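Local atomic coordinates of glucose-6-phosphate isomerase (Plasmodium falciparum, PDB entry 3QKI), a protein that probably catalyses the reversible conversion of alpha-D-glucose 6-phosphate into beta-D-fructose 6-phosphate, the second step of glycolysis. Residues A[389-392]-A[393-397]; A[527-530]-A[531-535]; A[180-183]-A[184-188]. All blocks are in the same frame, centred on the assembly; numbering follows the deposited sequence.

Interaction 1: residues A[389-392]-A[393-397]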
loop_
_atom_site.group_PDB
_atom_site.type_symbol
_atom_site.label_atom_id
_atom_site.label_comp_id
_atom_site.label_asym_id
_atom_site.label_seq_id
_atom_site.Cartn_x
_atom_site.Cartn_y
_atom_site.Cartn_z
ATOM N N SER A 389 6.322 3.748 2.691
ATOM C CA SER A 389 5.326 3.039 3.526
ATOM C C SER A 389 5.503 1.507 3.471
ATOM O O SER A 389 5.442 0.861 4.521
ATOM C CB SER A 389 3.918 3.407 3.053
ATOM O OG SER A 389 2.891 2.760 3.776
ATOM N N ALA A 390 5.715 0.930 2.266
ATOM C CA ALA A 390 5.905 -0.515 2.089
ATOM C C ALA A 390 7.149 -0.980 2.846
ATOM O O ALA A 390 7.127 -2.054 3.443
ATOM C CB ALA A 390 6.007 -0.866 0.607
ATOM N N HIS A 391 8.228 -0.177 2.832
ATOM C CA HIS A 391 9.443 -0.495 3.595
ATOM C C HIS A 391 9.165 -0.367 5.120
ATOM O O HIS A 391 9.471 -1.305 5.862
ATOM C CB HIS A 391 10.639 0.410 3.201
ATOM C CG HIS A 391 11.832 0.196 4.095
ATOM N ND1 HIS A 391 12.345 -1.080 4.323
ATOM C CD2 HIS A 391 12.530 1.084 4.836
ATOM C CE1 HIS A 391 13.370 -0.913 5.142
ATOM N NE2 HIS A 391 13.515 0.366 5.488
ATOM N N ILE A 392 8.570 0.759 5.563
ATOM C CA ILE A 392 8.212 0.982 6.974
ATOM C C ILE A 392 7.304 -0.133 7.516
ATOM O O ILE A 392 7.497 -0.550 8.649
ATOM C CB ILE A 392 7.685 2.429 7.256
ATOM C CG1 ILE A 392 8.747 3.475 6.867
ATOM C CG2 ILE A 392 7.235 2.617 8.725
ATOM C CD1 ILE A 392 10.205 3.213 7.438
ATOM N N GLN A 393 6.396 -0.665 6.693
ATOM C CA GLN A 393 5.527 -1.803 7.050
ATOM C C GLN A 393 6.322 -3.004 7.487
ATOM O O GLN A 393 6.036 -3.523 8.562
ATOM C CB GLN A 393 4.657 -2.210 5.865
ATOM C CG GLN A 393 3.300 -1.663 5.927
ATOM C CD GLN A 393 2.451 -2.224 4.809
ATOM O OE1 GLN A 393 2.939 -2.826 3.840
ATOM N NE2 GLN A 393 1.150 -2.040 4.934
ATOM N N GLN A 394 7.340 -3.461 6.682
ATOM C CA GLN A 394 8.172 -4.590 7.109
ATOM C C GLN A 394 9.043 -4.217 8.320
ATOM O O GLN A 394 9.057 -4.957 9.310
ATOM C CB GLN A 394 9.054 -5.155 5.985
ATOM C CG GLN A 394 9.993 -6.254 6.548
ATOM C CD GLN A 394 10.968 -6.837 5.593
ATOM O OE1 GLN A 394 11.471 -6.166 4.721
ATOM N NE2 GLN A 394 11.268 -8.117 5.758
ATOM N N LEU A 395 9.762 -3.080 8.241
ATOM C CA LEU A 395 10.656 -2.611 9.295
ATOM C C LEU A 395 9.950 -2.596 10.651
ATOM O O LEU A 395 10.478 -3.138 11.609
ATOM C CB LEU A 395 11.241 -1.227 8.947
ATOM C CG LEU A 395 12.143 -0.566 10.024
ATOM C CD1 LEU A 395 13.405 -1.377 10.275
ATOM C CD2 LEU A 395 12.521 0.839 9.619
ATOM N N SER A 396 8.726 -2.046 10.706
ATOM C CA SER A 396 7.956 -1.964 11.948
ATOM C C SER A 396 7.312 -3.290 12.326
ATOM O O SER A 396 7.539 -3.790 13.422
ATOM C CB SER A 396 6.867 -0.901 11.814
ATOM O OG SER A 396 7.479 0.330 11.457
ATOM N N MET A 397 6.455 -3.819 11.431
ATOM C CA MET A 397 5.638 -4.990 11.683
ATOM C C MET A 397 6.385 -6.286 11.894
ATOM O O MET A 397 5.996 -7.075 12.756
ATOM C CB MET A 397 4.520 -5.115 10.646
ATOM C CG MET A 397 3.573 -3.921 10.689
ATOM S SD MET A 397 2.358 -3.839 9.392
ATOM C CE MET A 397 1.197 -5.136 9.886
HETATM O O HOH W 1 5.334 -3.983 2.924
HETATM O O HOH W 2 12.568 -3.916 4.625
#
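I392 and S396 meet one turn apart on helix 388-400, which forms the beta-alpha-beta crossover between strands 375-380 and 418-420. The I392 carbonyl O takes two donors, S396 N at 2.8 Å and S396 OG at 2.9 Å, which arrive from opposite faces of its plane. A chi1 of -56° places OG beside the serine's own backbone N, folding the hydroxyl back along the helix. There it also rests against I392 CG2 at 3.6 Å. On the same packed flank I392 and L395 lie side by side and point the same way, with I392 CD1 4.0 Å from L395 CD2; helix 523-543 covers both, through Y533 and E534. The looser flank, toward the second subunit, holds two bridging waters. One donates to both A390 O and Q393 OE1, while Q393 NE2 is held by the backbone O of Y419. The other links H391 to Q394, a residue that binds beta-D-fructose 6-phosphate and whose NE2 is hydrogen-bonded to E398, another ligand-binding residue. F420 and H429 of the second subunit pack on Q393 and Q394. The second water sits at the edge of the H391 imidazole, in its plane, 2.9 Å from ND1, and donates to Q394 OE1 at a short 2.5 Å.

Interaction 2: residues A[527-530]-A[531-535]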
loop_
_atom_site.group_PDB
_atom_site.type_symbol
_atom_site.label_atom_id
_atom_site.label_comp_id
_atom_site.label_asym_id
_atom_site.label_seq_id
_atom_site.Cartn_x
_atom_site.Cartn_y
_atom_site.Cartn_z
ATOM N N GLY A 527 18.918 9.501 3.994
ATOM C CA GLY A 527 19.648 8.730 4.997
ATOM C C GLY A 527 19.147 9.078 6.393
ATOM O O GLY A 527 18.881 8.174 7.201
ATOM N N LEU A 528 18.952 10.398 6.675
ATOM C CA LEU A 528 18.391 10.846 7.957
ATOM C C LEU A 528 17.007 10.188 8.184
ATOM O O LEU A 528 16.746 9.713 9.285
ATOM C CB LEU A 528 18.193 12.372 7.982
ATOM C CG LEU A 528 19.397 13.280 8.053
ATOM C CD1 LEU A 528 18.939 14.721 8.007
ATOM C CD2 LEU A 528 20.239 13.025 9.331
ATOM N N LEU A 529 16.144 10.173 7.138
ATOM C CA LEU A 529 14.793 9.594 7.189
ATOM C C LEU A 529 14.828 8.072 7.463
ATOM O O LEU A 529 14.079 7.598 8.307
ATOM C CB LEU A 529 13.984 9.939 5.917
ATOM C CG LEU A 529 12.535 9.433 5.831
ATOM C CD1 LEU A 529 11.655 10.041 6.919
ATOM C CD2 LEU A 529 11.936 9.730 4.450
ATOM N N LEU A 530 15.687 7.327 6.764
ATOM C CA LEU A 530 15.816 5.888 6.979
ATOM C C LEU A 530 16.251 5.582 8.404
ATOM O O LEU A 530 15.607 4.777 9.081
ATOM C CB LEU A 530 16.813 5.230 5.995
ATOM C CG LEU A 530 17.133 3.759 6.307
ATOM C CD1 LEU A 530 15.961 2.856 5.991
ATOM C CD2 LEU A 530 18.411 3.329 5.694
ATOM N N SER A 531 17.331 6.237 8.863
ATOM C CA SER A 531 17.870 5.977 10.194
ATOM C C SER A 531 16.879 6.383 11.282
ATOM O O SER A 531 16.792 5.703 12.289
ATOM C CB SER A 531 19.231 6.638 10.380
ATOM O OG SER A 531 19.630 6.572 11.743
ATOM N N LEU A 532 16.119 7.459 11.066
ATOM C CA LEU A 532 15.119 7.935 12.007
ATOM C C LEU A 532 14.119 6.805 12.320
ATOM O O LEU A 532 13.841 6.555 13.487
ATOM C CB LEU A 532 14.397 9.187 11.439
ATOM C CG LEU A 532 13.178 9.705 12.217
ATOM C CD1 LEU A 532 13.548 10.060 13.629
ATOM C CD2 LEU A 532 12.528 10.896 11.505
ATOM N N TYR A 533 13.609 6.114 11.287
ATOM C CA TYR A 533 12.655 5.019 11.457
ATOM C C TYR A 533 13.312 3.737 11.973
ATOM O O TYR A 533 12.729 3.076 12.846
ATOM C CB TYR A 533 11.803 4.794 10.182
ATOM C CG TYR A 533 10.640 5.755 10.132
ATOM C CD1 TYR A 533 10.817 7.079 9.725
ATOM C CD2 TYR A 533 9.382 5.381 10.604
ATOM C CE1 TYR A 533 9.767 8.000 9.767
ATOM C CE2 TYR A 533 8.322 6.296 10.646
ATOM C CZ TYR A 533 8.516 7.599 10.211
ATOM O OH TYR A 533 7.476 8.505 10.241
ATOM N N GLU A 534 14.538 3.417 11.502
ATOM C CA GLU A 534 15.254 2.227 12.024
ATOM C C GLU A 534 15.517 2.439 13.536
ATOM O O GLU A 534 15.255 1.544 14.339
ATOM C CB GLU A 534 16.597 1.999 11.294
ATOM C CG GLU A 534 16.483 1.504 9.854
ATOM C CD GLU A 534 17.815 1.183 9.193
ATOM O OE1 GLU A 534 18.873 1.554 9.756
ATOM O OE2 GLU A 534 17.808 0.520 8.131
ATOM N N SER A 535 15.934 3.657 13.916
ATOM C CA SER A 535 16.177 4.018 15.319
ATOM C C SER A 535 14.874 3.969 16.124
ATOM O O SER A 535 14.861 3.389 17.205
ATOM C CB SER A 535 16.815 5.395 15.421
ATOM O OG SER A 535 18.030 5.461 14.699
#
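L530 and E534 pack one turn apart on helix 523-543, an alpha-helix that follows strand 513-518 of the large mixed sheet, and their side chains run at a slant across each other. L529, L530, Y533 and E534 pack on helix 388-400, while L530, S531 and S535 meet helix 330-349. The extended glutamate lays its carboxylate against the leucine's isopropyl group, so that OE2 of E534 is 3.7 Å from CD1 of L530 and 3.8 Å from CD2. The charge of this buried group is probably balanced by R117, which forms a salt bridge with OE1. L529 and Y533 are turned differently, side by side and pointing the same way, with L529 CD1 4.0 Å from Y533 CE1. The tyrosine ring presents its edge to the backbone of the preceding turn; L529 O lies in the ring plane, 3.6 Å from Y533 CD1, while the bond from Y533 N to this oxygen is weak. The ring meets F388 edge-to-face and its hydroxyl is hydrogen-bonded to E444, two contacts that would restrain its tilt and far end. S531 directs OG to D344 and lends its carbonyl to S535. S535 OG, at 2.7 Å, and S535 N reach S531 O from opposite faces, the hydroxyl standing 41° out of the carbonyl plane.

Interaction 3: residues A[180-183]-A[184-188]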
loop_
_atom_site.group_PDB
_atom_site.type_symbol
_atom_site.label_atom_id
_atom_site.label_comp_id
_atom_site.label_asym_id
_atom_site.label_seq_id
_atom_site.Cartn_x
_atom_site.Cartn_y
_atom_site.Cartn_z
ATOM N N GLY A 180 13.732 -1.853 1.247
ATOM C CA GLY A 180 14.501 -0.649 1.542
ATOM C C GLY A 180 15.110 -0.066 0.284
ATOM O O GLY A 180 15.026 1.144 0.048
ATOM N N THR A 181 15.682 -0.939 -0.565
ATOM C CA THR A 181 16.285 -0.515 -1.826
ATOM C C THR A 181 15.253 0.207 -2.711
ATOM O O THR A 181 15.555 1.290 -3.206
ATOM C CB THR A 181 16.908 -1.711 -2.552
ATOM O OG1 THR A 181 17.715 -2.427 -1.621
ATOM C CG2 THR A 181 17.734 -1.294 -3.790
ATOM N N GLU A 182 14.054 -0.394 -2.904
ATOM C CA GLU A 182 13.037 0.210 -3.746
ATOM C C GLU A 182 12.555 1.553 -3.183
ATOM O O GLU A 182 12.345 2.504 -3.955
ATOM C CB GLU A 182 11.872 -0.753 -4.053
ATOM C CG GLU A 182 10.879 -0.099 -5.009
ATOM C CD GLU A 182 9.925 -1.041 -5.699
ATOM O OE1 GLU A 182 9.479 -2.015 -5.055
ATOM O OE2 GLU A 182 9.607 -0.792 -6.881
ATOM N N PHE A 183 12.451 1.655 -1.848
ATOM C CA PHE A 183 12.081 2.922 -1.211
ATOM C C PHE A 183 13.108 3.987 -1.658
ATOM O O PHE A 183 12.716 5.013 -2.194
ATOM C CB PHE A 183 12.004 2.777 0.340
ATOM C CG PHE A 183 12.546 3.946 1.157
ATOM C CD1 PHE A 183 12.148 5.253 0.890
ATOM C CD2 PHE A 183 13.471 3.737 2.172
ATOM C CE1 PHE A 183 12.709 6.332 1.590
ATOM C CE2 PHE A 183 13.983 4.812 2.910
ATOM C CZ PHE A 183 13.600 6.100 2.610
ATOM N N VAL A 184 14.407 3.730 -1.449
ATOM C CA VAL A 184 15.484 4.689 -1.765
ATOM C C VAL A 184 15.584 4.963 -3.260
ATOM O O VAL A 184 15.769 6.109 -3.655
ATOM C CB VAL A 184 16.857 4.305 -1.138
ATOM C CG1 VAL A 184 17.928 5.366 -1.448
ATOM C CG2 VAL A 184 16.737 4.108 0.372
ATOM N N TYR A 185 15.435 3.928 -4.089
ATOM C CA TYR A 185 15.489 4.057 -5.524
ATOM C C TYR A 185 14.408 5.047 -6.043
ATOM O O TYR A 185 14.723 6.033 -6.709
ATOM C CB TYR A 185 15.373 2.676 -6.201
ATOM C CG TYR A 185 15.355 2.810 -7.702
ATOM C CD1 TYR A 185 16.494 3.227 -8.399
ATOM C CD2 TYR A 185 14.176 2.618 -8.423
ATOM C CE1 TYR A 185 16.460 3.441 -9.767
ATOM C CE2 TYR A 185 14.132 2.838 -9.793
ATOM C CZ TYR A 185 15.281 3.234 -10.461
ATOM O OH TYR A 185 15.266 3.369 -11.814
ATOM N N GLU A 186 13.158 4.784 -5.718
ATOM C CA GLU A 186 12.055 5.653 -6.118
ATOM C C GLU A 186 12.157 7.063 -5.508
ATOM O O GLU A 186 11.820 8.036 -6.176
ATOM C CB GLU A 186 10.712 4.992 -5.783
ATOM C CG GLU A 186 10.387 3.822 -6.702
ATOM C CD GLU A 186 10.194 4.181 -8.162
ATOM O OE1 GLU A 186 9.730 5.307 -8.458
ATOM O OE2 GLU A 186 10.540 3.338 -9.017
ATOM N N ALA A 187 12.640 7.168 -4.261
ATOM C CA ALA A 187 12.777 8.454 -3.586
ATOM C C ALA A 187 13.805 9.360 -4.259
ATOM O O ALA A 187 13.588 10.562 -4.389
ATOM C CB ALA A 187 13.171 8.240 -2.132
ATOM N N MET A 188 14.933 8.772 -4.653
ATOM C CA MET A 188 16.099 9.490 -5.151
ATOM C C MET A 188 16.263 9.628 -6.663
ATOM O O MET A 188 17.012 10.502 -7.095
ATOM C CB MET A 188 17.376 8.892 -4.522
ATOM C CG MET A 188 17.422 8.986 -2.989
ATOM S SD MET A 188 16.815 10.568 -2.287
ATOM C CE MET A 188 17.910 11.724 -3.125
HETATM O O HOH W 3 10.928 0.683 -8.651
#
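F183 and V184 are neighbours on helix 179-197, the helix of a beta-alpha-beta crossover that joins the parallel strands 168-172 and 219-223 in a sheet consistent with the first SIS (sugar isomerase) domain of the family. CB and CG of F183 lie beside V184 N because the two residues are consecutive; the contact proper begins at the ring. A chi1 of 141°, off the staggered positions, carries the ring to the valine's side, and the second torsion turns one face to it. Along one rim CD2 and then CE2 pass beneath V184 CG2, at 3.7 Å from CD2. The methyl stands over the face, 4.1 Å from the centroid and 26° off the ring normal, a CH-pi contact displaced toward the rim. On the other rim CD1 lies 3.6 Å from V184 N, and CE1 after it approaches A187 CB obliquely at 4.2 Å. Beyond the turn, the ring of F388 meets that of F183 with planes about 60° apart, and C526 of helix 523-543 packs on both F183 and A187. On another flank of the helix E182 and E186 are coupled through solvent. E186 bends at its second torsion, and its carboxylate forms salt bridges with K189 and with R233 of the second subunit; these positive charges probably ease the proximity of the two glutamates. A single water donates to OE2 of E182 and OE2 of E186, at 2.7 Å from each.

The three turns belong to three helices that converge in the middle of the chain, their centres 12 to 13 Å apart. H391 of interaction 1 touches both others: its NE2 is 3.5 Å from L530 CD1 of interaction 2, and its CD2 is 3.9 Å from F183 CD2 of interaction 3. I392 CD1 adds a contact of 3.5 Å to Y533 CB, and L530 CD1 reaches F183 CE2 at 4.2 Å. Interaction 1 contributes Q394 to the fructose 6-phosphate site, about 3 Å from the ligand-binding G176 at nearest atoms. The others lie farther from it: nearest side-chain atoms are about 7 Å apart for T181 and S177, and about 10 Å for E534 and Q394.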